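PDB 3LEW: SusD-like carbohydrate binding protein from Bacteroides vulgatus, which probably binds carbohydrate at the outer membrane as a member of the SusD family of nutrient-binding proteins. Local coordinates for residues F296-R302 with E397-E401. Numbering follows the deposited sequence.
Sequences FEDGDYR and ERRKE
The loop between strands 286-288 and 306-309 packs against the last turn of helix 387-401; the CA atoms of F296 and K400 lie 7.7 Å apart, those of R302 and E401 8.2 Å. F296, chi1 m, offers a ring face to the K400 side chain (m, t, p, t) in a CH-pi contact, K400 CE sitting 4.0 Å from the ring centroid. E297 opens a type II turn closed by D300 N to E297 O (3.0 Å); G299 takes its positive phi (104°). K400 NZ stays 4.3 Å from E297 OE1 and D300 OD2, so two waters bridge: one accepts from K400 NZ (2.8 Å) and E297 N (3.1 Å) and donates to E297 OE1 and D300 OD2 (2.7 Å each); the other joins K400 NZ (2.7 Å) to E297 OE2 (2.8 Å). E297 OE1 also takes K379 N. D300, chi1 t, forms an Asx turn, OD1 accepting R302 N (2.9 Å), and grips R302 through OD1 to NE (2.9 Å) and OD2 to NH2 (2.8 Å). R302 (m, t, m) extends this salt-bridge network, tying the loop to the helical, TPR-clan SusD-family region: NH2 and NH1 donate to E397 OE2 (2.7 and 2.8 Å), NH1 also to E401 OE1 (2.9 Å), with K400 CB over one guanidinium face. E397 OE1 pairs with K400 NZ (2.9 Å) and K373, E401 OE2 with R345 and R376.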
loop_
_atom_site.group_PDB
_atom_site.type_symbol
_atom_site.label_atom_id
_atom_site.label_comp_id
_atom_site.label_asym_id
_atom_site.label_seq_id
_atom_site.Cartn_x
_atom_site.Cartn_y
_atom_site.Cartn_z
ATOM N N PHE A 296 -19.075 3.614 9.371
ATOM C CA PHE A 296 -19.242 5.022 9.073
ATOM C C PHE A 296 -20.503 5.569 9.696
ATOM O O PHE A 296 -21.545 4.906 9.699
ATOM C CB PHE A 296 -19.291 5.270 7.549
ATOM C CG PHE A 296 -18.041 4.848 6.821
ATOM C CD1 PHE A 296 -17.829 3.527 6.464
ATOM C CD2 PHE A 296 -17.064 5.779 6.509
ATOM C CE1 PHE A 296 -16.636 3.134 5.834
ATOM C CE2 PHE A 296 -15.926 5.406 5.862
ATOM C CZ PHE A 296 -15.712 4.084 5.506
ATOM N N GLU A 297 -20.422 6.786 10.226
ATOM C CA GLU A 297 -21.607 7.500 10.681
ATOM C C GLU A 297 -22.354 8.162 9.509
ATOM O O GLU A 297 -21.760 8.677 8.577
ATOM C CB GLU A 297 -21.242 8.582 11.714
ATOM C CG GLU A 297 -20.638 8.092 13.003
ATOM C CD GLU A 297 -19.115 8.036 12.964
ATOM O OE1 GLU A 297 -18.513 8.851 12.253
ATOM O OE2 GLU A 297 -18.522 7.160 13.626
ATOM N N ASP A 298 -23.668 8.195 9.581
ATOM C CA ASP A 298 -24.452 8.956 8.617
ATOM C C ASP A 298 -23.992 10.414 8.656
ATOM O O ASP A 298 -23.766 10.976 9.741
ATOM C CB ASP A 298 -25.948 8.907 8.977
ATOM C CG ASP A 298 -26.591 7.552 8.716
ATOM O OD1 ASP A 298 -25.969 6.655 8.085
ATOM O OD2 ASP A 298 -27.771 7.430 9.140
ATOM N N GLY A 299 -23.837 11.022 7.485
ATOM C CA GLY A 299 -23.223 12.350 7.373
ATOM C C GLY A 299 -21.793 12.302 6.847
ATOM O O GLY A 299 -21.306 13.280 6.283
ATOM N N ASP A 300 -21.112 11.163 7.003
ATOM C CA ASP A 300 -19.768 10.986 6.460
ATOM C C ASP A 300 -19.950 10.683 4.994
ATOM O O ASP A 300 -20.623 9.722 4.659
ATOM C CB ASP A 300 -19.123 9.801 7.166
ATOM C CG ASP A 300 -17.687 9.547 6.761
ATOM O OD1 ASP A 300 -17.273 9.713 5.561
ATOM O OD2 ASP A 300 -16.961 9.073 7.665
ATOM N N TYR A 301 -19.408 11.512 4.120
ATOM C CA TYR A 301 -19.671 11.334 2.699
ATOM C C TYR A 301 -19.051 10.084 2.107
ATOM O O TYR A 301 -19.464 9.661 1.032
ATOM C CB TYR A 301 -19.313 12.574 1.887
ATOM C CG TYR A 301 -17.866 13.047 1.891
ATOM C CD1 TYR A 301 -16.842 12.332 1.279
ATOM C CD2 TYR A 301 -17.537 14.286 2.450
ATOM C CE1 TYR A 301 -15.519 12.838 1.263
ATOM C CE2 TYR A 301 -16.240 14.791 2.413
ATOM C CZ TYR A 301 -15.231 14.047 1.833
ATOM O OH TYR A 301 -13.962 14.611 1.792
ATOM N N ARG A 302 -18.093 9.460 2.805
ATOM C CA ARG A 302 -17.535 8.207 2.337
ATOM C C ARG A 302 -18.575 7.066 2.376
ATOM O O ARG A 302 -18.492 6.110 1.568
ATOM C CB ARG A 302 -16.259 7.846 3.111
ATOM C CG ARG A 302 -15.159 8.923 2.996
ATOM C CD ARG A 302 -14.008 8.694 3.960
ATOM N NE ARG A 302 -14.474 8.825 5.355
ATOM C CZ ARG A 302 -13.704 8.592 6.416
ATOM N NH1 ARG A 302 -12.404 8.321 6.262
ATOM N NH2 ARG A 302 -14.203 8.703 7.645
ATOM N N GLU A 397 -10.013 4.231 11.717
ATOM C CA GLU A 397 -10.037 5.348 10.742
ATOM C C GLU A 397 -9.061 5.099 9.576
ATOM O O GLU A 397 -9.349 5.491 8.446
ATOM C CB GLU A 397 -9.812 6.701 11.451
ATOM C CG GLU A 397 -10.209 7.908 10.633
ATOM C CD GLU A 397 -11.674 7.931 10.236
ATOM O OE1 GLU A 397 -12.568 7.662 11.068
ATOM O OE2 GLU A 397 -11.905 8.161 9.038
ATOM N N ARG A 398 -7.906 4.447 9.814
ATOM C CA ARG A 398 -7.062 4.001 8.699
ATOM C C ARG A 398 -7.817 3.078 7.719
ATOM O O ARG A 398 -7.698 3.247 6.527
ATOM C CB ARG A 398 -5.806 3.254 9.194
ATOM C CG ARG A 398 -4.820 4.140 9.908
ATOM C CD ARG A 398 -3.625 3.329 10.476
ATOM N NE ARG A 398 -2.885 2.681 9.422
ATOM C CZ ARG A 398 -1.874 3.204 8.723
ATOM N NH1 ARG A 398 -1.404 4.402 8.983
ATOM N NH2 ARG A 398 -1.327 2.496 7.735
ATOM N N ARG A 399 -8.550 2.081 8.235
ATOM C CA ARG A 399 -9.311 1.165 7.389
ATOM C C ARG A 399 -10.368 1.920 6.601
ATOM O O ARG A 399 -10.607 1.601 5.432
ATOM C CB ARG A 399 -9.968 0.077 8.254
ATOM C CG ARG A 399 -8.898 -0.915 8.814
ATOM C CD ARG A 399 -9.489 -1.741 9.921
ATOM N NE ARG A 399 -10.644 -2.504 9.473
ATOM C CZ ARG A 399 -11.479 -3.128 10.309
ATOM N NH1 ARG A 399 -11.288 -3.075 11.625
ATOM N NH2 ARG A 399 -12.507 -3.819 9.853
ATOM N N LYS A 400 -10.965 2.901 7.241
ATOM C CA LYS A 400 -12.064 3.669 6.633
ATOM C C LYS A 400 -11.532 4.609 5.548
ATOM O O LYS A 400 -12.075 4.654 4.458
ATOM C CB LYS A 400 -12.809 4.456 7.692
ATOM C CG LYS A 400 -13.622 3.604 8.651
ATOM C CD LYS A 400 -14.027 4.416 9.878
ATOM C CE LYS A 400 -15.018 5.572 9.521
ATOM N NZ LYS A 400 -15.201 6.516 10.683
ATOM N N GLU A 401 -10.480 5.331 5.859
ATOM C CA GLU A 401 -9.939 6.366 4.950
ATOM C C GLU A 401 -9.080 5.790 3.838
ATOM O O GLU A 401 -9.040 6.361 2.743
ATOM C CB GLU A 401 -9.143 7.401 5.761
ATOM C CG GLU A 401 -8.390 8.500 4.947
ATOM C CD GLU A 401 -9.283 9.444 4.161
ATOM O OE1 GLU A 401 -10.510 9.477 4.401
ATOM O OE2 GLU A 401 -8.747 10.182 3.297
HETATM O O HOH W 1 -17.577 7.863 9.941
HETATM O O HOH W 2 -16.289 5.569 13.016
#